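ATP-dependent RNA helicase HrpB (Escherichia coli, PDB 6EUD) is a DExH-box NTPase that hydrolyses ATP to ADP and phosphate and has RNA helicase and single-stranded RNA-binding activity. Local coordinates at residues V186-L191 and Q322-A327; R230-L235 and L245-G250; E781-M786 and W795-A800. All coordinates share one frame; numbering follows the deposited sequence.

Interaction 1 (V186-L191 and Q322-A327); sequences VERRYL and QRAGRA. With EDO (1,2-ethanediol), chain B.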
loop_
_atom_site.group_PDB
_atom_site.type_symbol
_atom_site.label_atom_id
_atom_site.label_comp_id
_atom_site.label_asym_id
_atom_site.label_seq_id
_atom_site.Cartn_x
_atom_site.Cartn_y
_atom_site.Cartn_z
ATOM N N VAL A 186 -15.461 -32.476 -7.505
ATOM C CA VAL A 186 -15.965 -32.105 -6.206
ATOM C C VAL A 186 -17.242 -31.288 -6.356
ATOM O O VAL A 186 -17.260 -30.253 -7.003
ATOM C CB VAL A 186 -14.911 -31.301 -5.415
ATOM C CG1 VAL A 186 -15.477 -30.861 -4.086
ATOM C CG2 VAL A 186 -13.617 -32.128 -5.233
ATOM N N GLU A 187 -18.318 -31.753 -5.742
ATOM C CA GLU A 187 -19.554 -30.998 -5.779
ATOM C C GLU A 187 -19.412 -29.796 -4.856
ATOM O O GLU A 187 -18.906 -29.940 -3.739
ATOM C CB GLU A 187 -20.715 -31.885 -5.375
ATOM C CG GLU A 187 -22.058 -31.215 -5.395
ATOM C CD GLU A 187 -23.036 -31.919 -4.484
ATOM O OE1 GLU A 187 -22.884 -33.138 -4.289
ATOM O OE2 GLU A 187 -23.955 -31.267 -3.954
ATOM N N ARG A 188 -19.843 -28.623 -5.329
ATOM C CA ARG A 188 -19.695 -27.366 -4.600
ATOM C C ARG A 188 -21.029 -26.892 -4.056
ATOM O O ARG A 188 -21.960 -26.683 -4.822
ATOM C CB ARG A 188 -19.125 -26.258 -5.500
ATOM C CG ARG A 188 -17.950 -26.654 -6.405
ATOM C CD ARG A 188 -16.647 -26.545 -5.682
ATOM N NE ARG A 188 -16.396 -25.172 -5.264
ATOM C CZ ARG A 188 -15.675 -24.298 -5.960
ATOM N NH1 ARG A 188 -15.106 -24.651 -7.113
ATOM N NH2 ARG A 188 -15.515 -23.070 -5.490
ATOM N N ARG A 189 -21.109 -26.696 -2.742
ATOM C CA ARG A 189 -22.342 -26.245 -2.084
ATOM C C ARG A 189 -22.099 -24.946 -1.317
ATOM O O ARG A 189 -20.969 -24.608 -0.986
ATOM C CB ARG A 189 -22.873 -27.323 -1.138
ATOM C CG ARG A 189 -23.096 -28.685 -1.815
ATOM C CD ARG A 189 -23.516 -29.744 -0.806
ATOM N NE ARG A 189 -23.688 -31.055 -1.436
ATOM C CZ ARG A 189 -23.952 -32.176 -0.773
ATOM N NH1 ARG A 189 -24.055 -32.159 0.546
ATOM N NH2 ARG A 189 -24.089 -33.319 -1.427
ATOM N N TYR A 190 -23.166 -24.208 -1.050
ATOM C CA TYR A 190 -23.048 -22.904 -0.422
ATOM C C TYR A 190 -24.070 -22.769 0.670
ATOM O O TYR A 190 -25.164 -23.314 0.570
ATOM C CB TYR A 190 -23.194 -21.804 -1.469
ATOM C CG TYR A 190 -22.040 -21.849 -2.452
ATOM C CD1 TYR A 190 -20.873 -21.125 -2.216
ATOM C CD2 TYR A 190 -22.083 -22.668 -3.589
ATOM C CE1 TYR A 190 -19.782 -21.168 -3.118
ATOM C CE2 TYR A 190 -20.986 -22.723 -4.502
ATOM C CZ TYR A 190 -19.842 -21.976 -4.249
ATOM O OH TYR A 190 -18.755 -22.025 -5.110
ATOM N N LEU A 191 -23.683 -22.074 1.734
ATOM C CA LEU A 191 -24.470 -21.942 2.944
ATOM C C LEU A 191 -24.012 -20.709 3.692
ATOM O O LEU A 191 -22.988 -20.746 4.371
ATOM C CB LEU A 191 -24.321 -23.177 3.846
ATOM C CG LEU A 191 -25.107 -23.059 5.170
ATOM C CD1 LEU A 191 -26.636 -23.189 4.945
ATOM C CD2 LEU A 191 -24.638 -24.069 6.215
ATOM N N GLN A 322 -9.314 -23.793 -5.080
ATOM C CA GLN A 322 -8.184 -24.594 -4.625
ATOM C C GLN A 322 -8.569 -25.362 -3.341
ATOM O O GLN A 322 -8.242 -26.540 -3.197
ATOM C CB GLN A 322 -6.960 -23.720 -4.405
ATOM C CG GLN A 322 -5.735 -24.446 -3.915
ATOM C CD GLN A 322 -5.079 -25.324 -4.971
ATOM O OE1 GLN A 322 -5.224 -25.085 -6.174
ATOM N NE2 GLN A 322 -4.339 -26.343 -4.523
ATOM N N ARG A 323 -9.310 -24.708 -2.447
ATOM C CA ARG A 323 -9.772 -25.339 -1.214
ATOM C C ARG A 323 -10.743 -26.478 -1.483
ATOM O O ARG A 323 -10.680 -27.513 -0.837
ATOM C CB ARG A 323 -10.446 -24.319 -0.304
ATOM C CG ARG A 323 -9.488 -23.404 0.363
ATOM C CD ARG A 323 -10.182 -22.306 1.161
ATOM N NE ARG A 323 -9.160 -21.422 1.713
ATOM C CZ ARG A 323 -9.355 -20.554 2.694
ATOM N NH1 ARG A 323 -10.548 -20.434 3.258
ATOM N NH2 ARG A 323 -8.346 -19.809 3.120
ATOM N N ALA A 324 -11.656 -26.275 -2.426
ATOM C CA ALA A 324 -12.601 -27.309 -2.815
ATOM C C ALA A 324 -11.867 -28.542 -3.363
ATOM O O ALA A 324 -12.242 -29.677 -3.077
ATOM C CB ALA A 324 -13.575 -26.765 -3.846
ATOM N N GLY A 325 -10.802 -28.315 -4.125
ATOM C CA GLY A 325 -10.061 -29.402 -4.744
ATOM C C GLY A 325 -9.328 -30.263 -3.742
ATOM O O GLY A 325 -8.881 -31.362 -4.076
ATOM N N ARG A 326 -9.190 -29.770 -2.513
ATOM C CA ARG A 326 -8.626 -30.579 -1.435
ATOM C C ARG A 326 -9.592 -31.709 -1.010
ATOM O O ARG A 326 -9.194 -32.647 -0.306
ATOM C CB ARG A 326 -8.235 -29.697 -0.228
ATOM C CG ARG A 326 -6.993 -28.827 -0.481
ATOM C CD ARG A 326 -6.167 -29.423 -1.591
ATOM N NE ARG A 326 -4.734 -29.223 -1.461
ATOM C CZ ARG A 326 -3.872 -29.604 -2.397
ATOM N NH1 ARG A 326 -4.331 -30.184 -3.499
ATOM N NH2 ARG A 326 -2.566 -29.408 -2.239
ATOM N N ALA A 327 -10.845 -31.639 -1.468
ATOM C CA ALA A 327 -11.798 -32.724 -1.241
ATOM C C ALA A 327 -11.778 -33.751 -2.381
ATOM O O ALA A 327 -12.575 -34.680 -2.385
ATOM C CB ALA A 327 -13.238 -32.160 -1.048
HETATM C C1 EDO B . -24.963 -30.351 3.816
HETATM O O1 EDO B . -24.834 -30.041 2.452
HETATM C C2 EDO B . -25.035 -29.050 4.623
HETATM O O2 EDO B . -26.106 -28.218 4.157
#
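V186, the first residue of strand 186-190, comes within 6.5 Å of A327, CA to CA, which lays the start of the strand beside the C-terminal part of segment 322-327. The partner segment carries the QRAGRA sequence of helicase motif VI, a signature of superfamily 2, here in the C-terminal helicase domain of P-loop NTPase fold. V186 straddles the carbonyl of A324 with both methyls: CG2 lies 3.5 Å from A324 O and CG1 3.6 Å from the same oxygen. With CG1 anti to the backbone N (chi1 177°), that methyl also reaches A327 CB at 4.0 Å. A324 O is not left to these carbons alone, since A327 N donates to it at 2.9 Å, closing a turn of the chain just under the valine. Two residues along the strand, R188 bends at chi2 (-85°) and chi3, folding its guanidinium across the A324 methyl. A324 CB sits over one face, toward the rim, 3.5 Å from R188 NE. Bonds beyond the two segments hold the bent group: R188 NE is hydrogen-bonded to H337 NE2, and its NH1 weakly to T321 OG1. H337 belongs to strand 333-337, the parallel neighbour of strand 186-190 in the sheet, so the arginine bridges from the strand pair to the helix, where its hold is an alkyl contact and a weak bond. On the strand's other side, R189 extends alongside E187 and grips its carboxylate side-on in a salt bridge through NE and NH2, with NH2 meeting E187 OE1 on its syn side at 3.1 Å. R189 NH1 also pairs with E214, and donates to O1 of a bound 1,2-ethanediol, probably from the crystallisation liquor, at 3.0 Å with an N-H...O angle of 143°.

Interaction 2 (R230-L235 and L245-G250); sequences RVQEQL and LCPLYG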
loop_
_atom_site.group_PDB
_atom_site.type_symbol
_atom_site.label_atom_id
_atom_site.label_comp_id
_atom_site.label_asym_id
_atom_site.label_seq_id
_atom_site.Cartn_x
_atom_site.Cartn_y
_atom_site.Cartn_z
ATOM N N ARG A 230 -11.769 -22.324 19.073
ATOM C CA ARG A 230 -13.160 -22.082 19.448
ATOM C C ARG A 230 -14.144 -22.991 18.709
ATOM O O ARG A 230 -15.106 -23.480 19.325
ATOM C CB ARG A 230 -13.520 -20.605 19.236
ATOM C CG ARG A 230 -12.921 -19.703 20.313
ATOM C CD ARG A 230 -13.366 -18.258 20.181
ATOM N NE ARG A 230 -12.797 -17.635 18.992
ATOM C CZ ARG A 230 -11.580 -17.113 18.934
ATOM N NH1 ARG A 230 -10.787 -17.147 19.993
ATOM N NH2 ARG A 230 -11.157 -16.558 17.810
ATOM N N VAL A 231 -13.914 -23.219 17.411
ATOM C CA VAL A 231 -14.801 -24.080 16.651
ATOM C C VAL A 231 -14.634 -25.507 17.158
ATOM O O VAL A 231 -15.608 -26.271 17.247
ATOM C CB VAL A 231 -14.524 -24.021 15.132
ATOM C CG1 VAL A 231 -15.205 -25.183 14.421
ATOM C CG2 VAL A 231 -14.958 -22.686 14.554
ATOM N N GLN A 232 -13.402 -25.853 17.512
ATOM C CA GLN A 232 -13.117 -27.181 18.026
ATOM C C GLN A 232 -13.957 -27.477 19.273
ATOM O O GLN A 232 -14.570 -28.545 19.382
ATOM C CB GLN A 232 -11.624 -27.341 18.340
ATOM C CG GLN A 232 -11.276 -28.745 18.829
ATOM C CD GLN A 232 -9.784 -28.976 18.931
ATOM O OE1 GLN A 232 -8.996 -28.049 18.778
ATOM N NE2 GLN A 232 -9.388 -30.213 19.190
ATOM N N GLU A 233 -13.992 -26.522 20.199
ATOM C CA GLU A 233 -14.798 -26.668 21.400
ATOM C C GLU A 233 -16.287 -26.799 21.063
ATOM O O GLU A 233 -16.976 -27.639 21.645
ATOM C CB GLU A 233 -14.568 -25.489 22.344
ATOM C CG GLU A 233 -15.483 -25.495 23.545
ATOM C CD GLU A 233 -14.991 -24.583 24.643
ATOM O OE1 GLU A 233 -13.903 -23.993 24.473
ATOM O OE2 GLU A 233 -15.686 -24.461 25.677
ATOM N N GLN A 234 -16.779 -25.988 20.124
ATOM C CA GLN A 234 -18.192 -26.047 19.752
ATOM C C GLN A 234 -18.510 -27.341 19.030
ATOM O O GLN A 234 -19.604 -27.886 19.166
ATOM C CB GLN A 234 -18.585 -24.851 18.881
ATOM C CG GLN A 234 -18.492 -23.536 19.621
ATOM C CD GLN A 234 -19.219 -23.594 20.962
ATOM O OE1 GLN A 234 -20.330 -24.114 21.053
ATOM N NE2 GLN A 234 -18.580 -23.087 22.010
ATOM N N LEU A 235 -17.546 -27.830 18.261
ATOM C CA LEU A 235 -17.711 -29.055 17.492
ATOM C C LEU A 235 -17.817 -30.259 18.435
ATOM O O LEU A 235 -18.634 -31.156 18.244
ATOM C CB LEU A 235 -16.537 -29.198 16.523
ATOM C CG LEU A 235 -16.747 -29.791 15.138
ATOM C CD1 LEU A 235 -18.063 -29.338 14.565
ATOM C CD2 LEU A 235 -15.591 -29.345 14.251
ATOM N N LEU A 245 -11.313 -35.155 16.388
ATOM C CA LEU A 245 -10.958 -33.777 16.083
ATOM C C LEU A 245 -9.457 -33.552 16.068
ATOM O O LEU A 245 -8.763 -33.858 17.035
ATOM C CB LEU A 245 -11.609 -32.825 17.082
ATOM C CG LEU A 245 -13.134 -32.784 17.026
ATOM C CD1 LEU A 245 -13.682 -31.685 17.937
ATOM C CD2 LEU A 245 -13.621 -32.593 15.592
ATOM N N CYS A 246 -8.973 -32.974 14.973
ATOM C CA CYS A 246 -7.542 -32.784 14.754
ATOM C C CYS A 246 -7.203 -31.385 14.308
ATOM O O CYS A 246 -7.196 -31.114 13.113
ATOM C CB CYS A 246 -7.027 -33.759 13.696
ATOM S SG CYS A 246 -7.505 -35.455 13.983
ATOM N N PRO A 247 -6.905 -30.493 15.260
ATOM C CA PRO A 247 -6.401 -29.157 14.910
ATOM C C PRO A 247 -5.076 -29.246 14.169
ATOM O O PRO A 247 -4.371 -30.226 14.301
ATOM C CB PRO A 247 -6.226 -28.473 16.269
ATOM C CG PRO A 247 -6.155 -29.611 17.252
ATOM C CD PRO A 247 -7.053 -30.667 16.713
ATOM N N LEU A 248 -4.753 -28.232 13.386
ATOM C CA LEU A 248 -3.522 -28.231 12.619
ATOM C C LEU A 248 -2.982 -26.818 12.475
ATOM O O LEU A 248 -3.417 -26.043 11.613
ATOM C CB LEU A 248 -3.732 -28.855 11.241
ATOM C CG LEU A 248 -2.433 -29.098 10.476
ATOM C CD1 LEU A 248 -1.563 -30.002 11.288
ATOM C CD2 LEU A 248 -2.699 -29.718 9.141
ATOM N N TYR A 249 -2.045 -26.495 13.360
ATOM C CA TYR A 249 -1.232 -25.294 13.233
ATOM C C TYR A 249 0.215 -25.604 13.609
ATOM O O TYR A 249 0.473 -26.568 14.335
ATOM C CB TYR A 249 -1.787 -24.158 14.091
ATOM C CG TYR A 249 -2.384 -24.550 15.426
ATOM C CD1 TYR A 249 -3.693 -24.997 15.516
ATOM C CD2 TYR A 249 -1.664 -24.411 16.602
ATOM C CE1 TYR A 249 -4.259 -25.331 16.742
ATOM C CE2 TYR A 249 -2.226 -24.738 17.836
ATOM C CZ TYR A 249 -3.520 -25.196 17.896
ATOM O OH TYR A 249 -4.086 -25.523 19.106
ATOM N N GLY A 250 1.145 -24.794 13.099
ATOM C CA GLY A 250 2.570 -24.991 13.322
ATOM C C GLY A 250 3.003 -25.155 14.772
ATOM O O GLY A 250 3.966 -25.864 15.065
#
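Q232 reaches across from its helix to lay its terminal amide against the ring of P247, the two side chains crossing at about a right angle. Both ends of the amide touch the proline: NE2 lies 3.4 Å from P247 CD, and OE1 3.6 Å from P247 CG. The contact is by van der Waals packing along the ring's carbons. Q232 gets there as a straight rod, with CG anti to the backbone N (chi1 -178°) and the chain extended beyond it. L245 runs the other way, sliding past the glutamine from strand to helix. Its CD1 packs 3.9 Å from Q232 CG and 3.6 Å from Q232 O, close to the helix backbone itself. The second methyl of the leucine, CD2, turns to L235 and meets L235 CD2 at 4.0 Å, one helical turn beyond Q232. Glutamine and leucine thus interdigitate between helix and strand, whose axes, taken over these short segments, come within 9.8 Å and run antiparallel at 177°. This is the return half of a beta-alpha-beta crossover: strand 217-221 leads into helix 225-236, which leads back to strand 243-248. Strand 269-274 lies between those two strands in the sheet, and its V271 touches both L235 and L245 while L273 touches Q232; helix 199-213 packs beside helix 225-236, against V231 and Q234.

Interaction 3 (E781-M786 and W795-A800); sequences EVQKEM and WPDDPA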
loop_
_atom_site.group_PDB
_atom_site.type_symbol
_atom_site.label_atom_id
_atom_site.label_comp_id
_atom_site.label_asym_id
_atom_site.label_seq_id
_atom_site.Cartn_x
_atom_site.Cartn_y
_atom_site.Cartn_z
ATOM N N GLU A 781 -39.951 34.574 -35.262
ATOM C CA GLU A 781 -41.001 34.808 -34.282
ATOM C C GLU A 781 -40.604 35.914 -33.305
ATOM O O GLU A 781 -41.461 36.603 -32.750
ATOM C CB GLU A 781 -41.330 33.515 -33.539
ATOM C CG GLU A 781 -41.826 32.386 -34.451
ATOM C CD GLU A 781 -42.824 32.853 -35.524
ATOM O OE1 GLU A 781 -43.749 33.632 -35.195
ATOM O OE2 GLU A 781 -42.694 32.432 -36.698
ATOM N N VAL A 782 -39.300 36.088 -33.113
ATOM C CA VAL A 782 -38.770 37.185 -32.308
ATOM C C VAL A 782 -38.824 38.509 -33.088
ATOM O O VAL A 782 -39.089 39.568 -32.519
ATOM C CB VAL A 782 -37.324 36.884 -31.859
ATOM C CG1 VAL A 782 -36.747 38.040 -31.031
ATOM C CG2 VAL A 782 -37.294 35.593 -31.064
ATOM N N GLN A 783 -38.600 38.427 -34.397
ATOM C CA GLN A 783 -38.620 39.589 -35.278
ATOM C C GLN A 783 -39.980 40.266 -35.314
ATOM O O GLN A 783 -40.071 41.482 -35.457
ATOM C CB GLN A 783 -38.225 39.188 -36.696
ATOM C CG GLN A 783 -38.219 40.345 -37.678
ATOM C CD GLN A 783 -37.990 39.902 -39.104
ATOM O OE1 GLN A 783 -38.192 38.736 -39.445
ATOM N NE2 GLN A 783 -37.530 40.824 -39.942
ATOM N N LYS A 784 -41.042 39.484 -35.200
ATOM C CA LYS A 784 -42.368 40.072 -35.281
ATOM C C LYS A 784 -42.698 40.806 -33.976
ATOM O O LYS A 784 -43.353 41.847 -34.007
ATOM C CB LYS A 784 -43.426 39.009 -35.622
ATOM C CG LYS A 784 -43.897 38.153 -34.462
ATOM C CD LYS A 784 -45.098 37.309 -34.863
ATOM C CE LYS A 784 -45.663 36.551 -33.672
ATOM N NZ LYS A 784 -46.842 35.722 -34.038
ATOM N N GLU A 785 -42.221 40.297 -32.840
ATOM C CA GLU A 785 -42.491 40.967 -31.570
ATOM C C GLU A 785 -41.588 42.186 -31.391
ATOM O O GLU A 785 -41.948 43.152 -30.708
ATOM C CB GLU A 785 -42.325 40.017 -30.384
ATOM C CG GLU A 785 -42.876 40.609 -29.083
ATOM C CD GLU A 785 -42.740 39.687 -27.886
ATOM O OE1 GLU A 785 -41.924 39.981 -26.982
ATOM O OE2 GLU A 785 -43.467 38.675 -27.842
ATOM N N MET A 786 -40.416 42.144 -32.011
ATOM C CA MET A 786 -39.523 43.297 -31.992
ATOM C C MET A 786 -40.007 44.369 -32.965
ATOM O O MET A 786 -39.668 45.548 -32.830
ATOM C CB MET A 786 -38.089 42.873 -32.319
ATOM C CG MET A 786 -37.499 41.905 -31.313
ATOM S SD MET A 786 -37.940 42.336 -29.621
ATOM C CE MET A 786 -36.848 43.689 -29.410
ATOM N N TRP A 795 -35.438 45.681 -37.651
ATOM C CA TRP A 795 -35.321 44.250 -37.405
ATOM C C TRP A 795 -35.352 43.504 -38.732
ATOM O O TRP A 795 -36.419 43.118 -39.208
ATOM C CB TRP A 795 -36.445 43.772 -36.490
ATOM C CG TRP A 795 -36.562 44.609 -35.260
ATOM C CD1 TRP A 795 -37.442 45.630 -35.044
ATOM C CD2 TRP A 795 -35.750 44.522 -34.080
ATOM N NE1 TRP A 795 -37.242 46.172 -33.795
ATOM C CE2 TRP A 795 -36.205 45.511 -33.185
ATOM C CE3 TRP A 795 -34.690 43.699 -33.690
ATOM C CZ2 TRP A 795 -35.635 45.698 -31.923
ATOM C CZ3 TRP A 795 -34.129 43.887 -32.435
ATOM C CH2 TRP A 795 -34.599 44.884 -31.573
ATOM N N PRO A 796 -34.172 43.293 -39.332
ATOM C CA PRO A 796 -34.005 42.788 -40.704
ATOM C C PRO A 796 -34.381 41.317 -40.892
ATOM O O PRO A 796 -34.220 40.501 -39.978
ATOM C CB PRO A 796 -32.513 42.984 -40.959
ATOM C CG PRO A 796 -31.900 42.847 -39.604
ATOM C CD PRO A 796 -32.882 43.462 -38.645
ATOM N N ASP A 797 -34.857 40.988 -42.088
ATOM C CA ASP A 797 -35.279 39.629 -42.400
ATOM C C ASP A 797 -34.063 38.703 -42.533
ATOM O O ASP A 797 -34.185 37.488 -42.389
ATOM C CB ASP A 797 -36.128 39.610 -43.680
ATOM C CG ASP A 797 -37.442 40.385 -43.534
ATOM O OD1 ASP A 797 -38.306 39.995 -42.718
ATOM O OD2 ASP A 797 -37.607 41.403 -44.238
ATOM N N ASP A 798 -32.890 39.278 -42.786
ATOM C CA ASP A 798 -31.656 38.488 -42.873
ATOM C C ASP A 798 -30.551 39.029 -41.941
ATOM O O ASP A 798 -29.535 39.558 -42.403
ATOM C CB ASP A 798 -31.155 38.454 -44.318
ATOM C CG ASP A 798 -30.264 37.261 -44.602
ATOM O OD1 ASP A 798 -30.723 36.330 -45.297
ATOM O OD2 ASP A 798 -29.108 37.249 -44.133
ATOM N N PRO A 799 -30.741 38.874 -40.616
ATOM C CA PRO A 799 -29.829 39.431 -39.607
ATOM C C PRO A 799 -28.404 38.888 -39.701
ATOM O O PRO A 799 -27.458 39.614 -39.409
ATOM C CB PRO A 799 -30.488 39.024 -38.284
ATOM C CG PRO A 799 -31.328 37.846 -38.628
ATOM C CD PRO A 799 -31.817 38.072 -40.005
ATOM N N ALA A 800 -28.254 37.639 -40.117
ATOM C CA ALA A 800 -26.937 37.036 -40.306
ATOM C C ALA A 800 -26.049 37.808 -41.290
ATOM O O ALA A 800 -24.815 37.757 -41.182
ATOM C CB ALA A 800 -27.088 35.597 -40.775
#
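Q783 uses the nitrogen of its side-chain amide to grip the chain at W795 and D797 at once. NE2 donates to W795 O at 2.7 Å (N-H...O 154°), an acceptor close to the amide plane, although the donor itself stands above the carbonyl plane. The second bond, from Q783 NE2 to D797 OD1, is 3.0 Å long and more bent, at 141°, and comes down on the carboxylate from above its plane. A fully extended chain, CG anti to the backbone N (chi1 180°), carries the amide out to the loop. One turn on, M786 covers a face of the W795 indole. Its CB stands 3.4 Å over the centroid of the five-membered ring, a CH-pi contact. M786 bends back over the rest of the indole, making a Met-aromatic contact: SD is 4.8 Å from the centroid of the six-membered ring, and CE lies 3.3 Å from W795 CH2. In this C-terminal region of the HrpB family, segment 795-800, which comes after helix 779-789 in the chain, thereby folds back along that helix. W795 NE1 is hydrogen-bonded to Y790 O, which fixes the turn of the ring. A serine in place of W795 would probably leave Y790 O without this mate and open a gap beneath M786. Farther out, L765 of strand 764-768 and P760 pack on M786, M734 touches the indole, and Y779 OH is hydrogen-bonded to P796 O.

Interactions 1 and 2 belong to one sheet of the C-terminal helicase domain, with centres about 20 Å apart; each sets a helix against it, on strands 186-190 and 243-248 respectively. Both are partly buried and lack direct polar bonds between their segments, but interaction 1 adds a bent arginine and a flanking ion pair where interaction 2 relies on leucines, a proline and a glutamine's flat amide. The centre of interaction 3 lies about 78 Å from that of interaction 1 and about 90 Å from that of interaction 2, in the C-terminal region. It is buried, though D797 at its edge is exposed, and joins helix to loop by hydrogen bonds and aromatic packing.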